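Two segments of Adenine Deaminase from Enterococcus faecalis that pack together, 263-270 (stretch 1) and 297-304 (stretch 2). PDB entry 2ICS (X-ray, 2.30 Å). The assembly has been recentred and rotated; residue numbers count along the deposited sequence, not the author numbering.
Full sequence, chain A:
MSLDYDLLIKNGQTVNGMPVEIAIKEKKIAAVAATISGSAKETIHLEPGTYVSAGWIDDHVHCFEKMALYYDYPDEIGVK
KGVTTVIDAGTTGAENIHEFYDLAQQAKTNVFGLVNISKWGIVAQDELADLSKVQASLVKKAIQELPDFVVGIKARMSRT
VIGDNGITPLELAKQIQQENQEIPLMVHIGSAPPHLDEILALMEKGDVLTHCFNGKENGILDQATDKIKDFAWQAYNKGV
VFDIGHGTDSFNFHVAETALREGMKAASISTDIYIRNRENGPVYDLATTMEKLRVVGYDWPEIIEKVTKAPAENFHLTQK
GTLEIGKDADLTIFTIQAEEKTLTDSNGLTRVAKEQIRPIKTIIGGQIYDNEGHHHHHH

Stretch 1, residues 263-270: GMKAASIS
Stretch 2 (297-304) GYDWPEII

A small interface can be specified closely when one helix start supplies both its polar and its apolar partners, as two segments of this deaminase illustrate. Stretch 1 is irregular but largely extended, apart from Gly-263 (phi/psi 89/18), which closes a helix in a Schellman motif, and Ala-267 (-77/-35). Stretch 2 leaves a helix at Gly-297 (145/-14), where a CB would jam against the preceding carbonyl, and re-enters one at Trp-300. The chains run in the same general direction, with CA atoms 8.1 Å apart for Lys-265 and Tyr-298 and 7.7 Å for Ile-269 and Ile-303; together they bury 296 Å².

Tyr-298 (phi/psi -65/155; chi1 m, chi2 24°) makes the largest contribution. Its ring reaches across so that OH accepts from Ala-266 N at 2.9 Å, with an N-H...acceptor angle of 162°. The same OH donates to a water at 2.7 Å, and that water donates to Met-264 O, also at 2.7 Å, so the buried hydroxyl is satisfied in both roles. Lys-265, with chi1 m and the rest t, lays CG over one ring face.

Asp-299 (-99/156; chi1 p, chi2 45°) is the N-cap: its OD1 accepts from Glu-302 N at 2.9 Å. Trp-300 and Pro-301 begin the helix without touching stretch 1. Glu-302 (chi1 p, chi2 t, chi3 -30°) makes the reciprocal hydrogen bond, OE2 accepting from Asp-299 N at 2.8 Å, while OE1 forms a salt bridge with Lys-265 NZ at 2.8 Å; the NZ to OE2 bond, 3.3 Å, is weak. The carboxylate thus serves helix start and interface together.

Ile-303 (chi1 m, chi2 t) adds the apolar contact, CG2 lying 4.2 Å from CD1 of Ile-269, which shares its rotamer; both branched side chains are buried. Ile-304 points away.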

# COMPACT_ATOMS: atom_id res chain seq x y z
N GLY A 263 -8.86 -8.96 18.44
CA GLY A 263 -8.47 -7.58 18.63
C GLY A 263 -7.30 -7.12 17.79
O GLY A 263 -6.68 -6.10 18.08
N MSE A 264 -6.99 -7.87 16.74
CA MSE A 264 -5.87 -7.53 15.86
C MSE A 264 -6.36 -6.97 14.53
O MSE A 264 -7.23 -7.55 13.88
CB MSE A 264 -5.03 -8.78 15.61
CG MSE A 264 -3.84 -8.57 14.69
SE MSE A 264 -2.96 -10.25 14.26
CE MSE A 264 -1.71 -10.34 15.75
N LYS A 265 -5.80 -5.83 14.13
CA LYS A 265 -6.15 -5.17 12.87
C LYS A 265 -4.90 -4.83 12.07
O LYS A 265 -3.84 -4.57 12.65
CB LYS A 265 -6.92 -3.87 13.13
CG LYS A 265 -8.24 -4.04 13.86
CD LYS A 265 -8.93 -2.70 14.10
CE LYS A 265 -10.26 -2.91 14.84
NZ LYS A 265 -10.99 -1.64 15.10
N ALA A 266 -5.01 -4.83 10.75
CA ALA A 266 -3.87 -4.49 9.91
C ALA A 266 -3.60 -2.99 10.06
O ALA A 266 -4.53 -2.20 10.23
CB ALA A 266 -4.16 -4.83 8.45
N ALA A 267 -2.33 -2.61 10.02
CA ALA A 267 -1.96 -1.21 10.15
C ALA A 267 -2.23 -0.46 8.85
O ALA A 267 -2.59 0.72 8.86
CB ALA A 267 -0.48 -1.10 10.51
N SER A 268 -2.05 -1.16 7.73
CA SER A 268 -2.27 -0.56 6.42
C SER A 268 -2.89 -1.56 5.45
O SER A 268 -2.63 -2.77 5.51
CB SER A 268 -0.96 -0.01 5.85
OG SER A 268 0.07 -0.99 5.86
N ILE A 269 -3.71 -1.03 4.56
CA ILE A 269 -4.40 -1.81 3.56
C ILE A 269 -3.79 -1.56 2.19
O ILE A 269 -3.68 -0.41 1.75
CB ILE A 269 -5.91 -1.45 3.56
CG1 ILE A 269 -6.53 -1.86 4.89
CG2 ILE A 269 -6.63 -2.14 2.40
CD1 ILE A 269 -7.95 -1.37 5.06
N SER A 270 -3.38 -2.63 1.53
CA SER A 270 -2.77 -2.54 0.20
C SER A 270 -3.28 -3.69 -0.67
O SER A 270 -3.83 -4.67 -0.16
CB SER A 270 -1.24 -2.58 0.29
OG SER A 270 -0.80 -3.76 0.95
N GLY A 297 -15.19 -6.22 9.31
CA GLY A 297 -15.58 -5.59 10.56
C GLY A 297 -15.00 -4.21 10.85
O GLY A 297 -15.47 -3.53 11.76
N TYR A 298 -13.98 -3.79 10.10
CA TYR A 298 -13.39 -2.47 10.31
C TYR A 298 -14.43 -1.40 9.98
O TYR A 298 -15.35 -1.66 9.20
CB TYR A 298 -12.17 -2.26 9.40
CG TYR A 298 -10.98 -3.16 9.65
CD1 TYR A 298 -11.11 -4.39 10.29
CD2 TYR A 298 -9.71 -2.80 9.17
CE1 TYR A 298 -10.01 -5.25 10.43
CE2 TYR A 298 -8.61 -3.65 9.31
CZ TYR A 298 -8.77 -4.87 9.94
OH TYR A 298 -7.71 -5.72 10.05
N ASP A 299 -14.31 -0.20 10.56
CA ASP A 299 -15.25 0.88 10.23
C ASP A 299 -14.58 1.79 9.21
O ASP A 299 -13.35 1.84 9.12
CB ASP A 299 -15.67 1.68 11.48
CG ASP A 299 -14.51 2.38 12.17
OD1 ASP A 299 -13.66 3.00 11.49
OD2 ASP A 299 -14.45 2.33 13.42
N TRP A 300 -15.37 2.52 8.43
CA TRP A 300 -14.82 3.38 7.39
C TRP A 300 -13.74 4.37 7.83
O TRP A 300 -12.74 4.55 7.12
CB TRP A 300 -15.94 4.12 6.66
CG TRP A 300 -16.72 3.19 5.76
CD1 TRP A 300 -18.04 2.84 5.88
CD2 TRP A 300 -16.21 2.46 4.63
NE1 TRP A 300 -18.38 1.93 4.90
CE2 TRP A 300 -17.28 1.68 4.12
CE3 TRP A 300 -14.96 2.39 4.00
CZ2 TRP A 300 -17.13 0.84 3.01
CZ3 TRP A 300 -14.81 1.55 2.89
CH2 TRP A 300 -15.89 0.78 2.41
N PRO A 301 -13.91 5.03 8.99
CA PRO A 301 -12.88 5.98 9.43
C PRO A 301 -11.49 5.35 9.55
O PRO A 301 -10.50 5.92 9.08
CB PRO A 301 -13.42 6.48 10.77
CG PRO A 301 -14.92 6.43 10.56
CD PRO A 301 -15.11 5.10 9.85
N GLU A 302 -11.39 4.19 10.19
CA GLU A 302 -10.08 3.56 10.33
C GLU A 302 -9.61 3.03 8.97
O GLU A 302 -8.42 3.05 8.68
CB GLU A 302 -10.11 2.46 11.40
CG GLU A 302 -11.00 1.27 11.11
CD GLU A 302 -11.24 0.42 12.35
OE1 GLU A 302 -10.36 0.38 13.23
OE2 GLU A 302 -12.31 -0.22 12.45
N ILE A 303 -10.55 2.58 8.15
CA ILE A 303 -10.21 2.09 6.82
C ILE A 303 -9.51 3.21 6.04
O ILE A 303 -8.44 3.00 5.47
CB ILE A 303 -11.46 1.62 6.07
CG1 ILE A 303 -12.00 0.35 6.72
CG2 ILE A 303 -11.14 1.37 4.59
CD1 ILE A 303 -13.32 -0.15 6.13
N ILE A 304 -10.11 4.40 6.04
CA ILE A 304 -9.53 5.55 5.34
C ILE A 304 -8.13 5.86 5.87
O ILE A 304 -7.20 6.14 5.09
CB ILE A 304 -10.41 6.82 5.51
CG1 ILE A 304 -11.68 6.70 4.66
CG2 ILE A 304 -9.64 8.07 5.13
CD1 ILE A 304 -11.41 6.54 3.17
O HOH W 1 -8.35 -7.91 11.49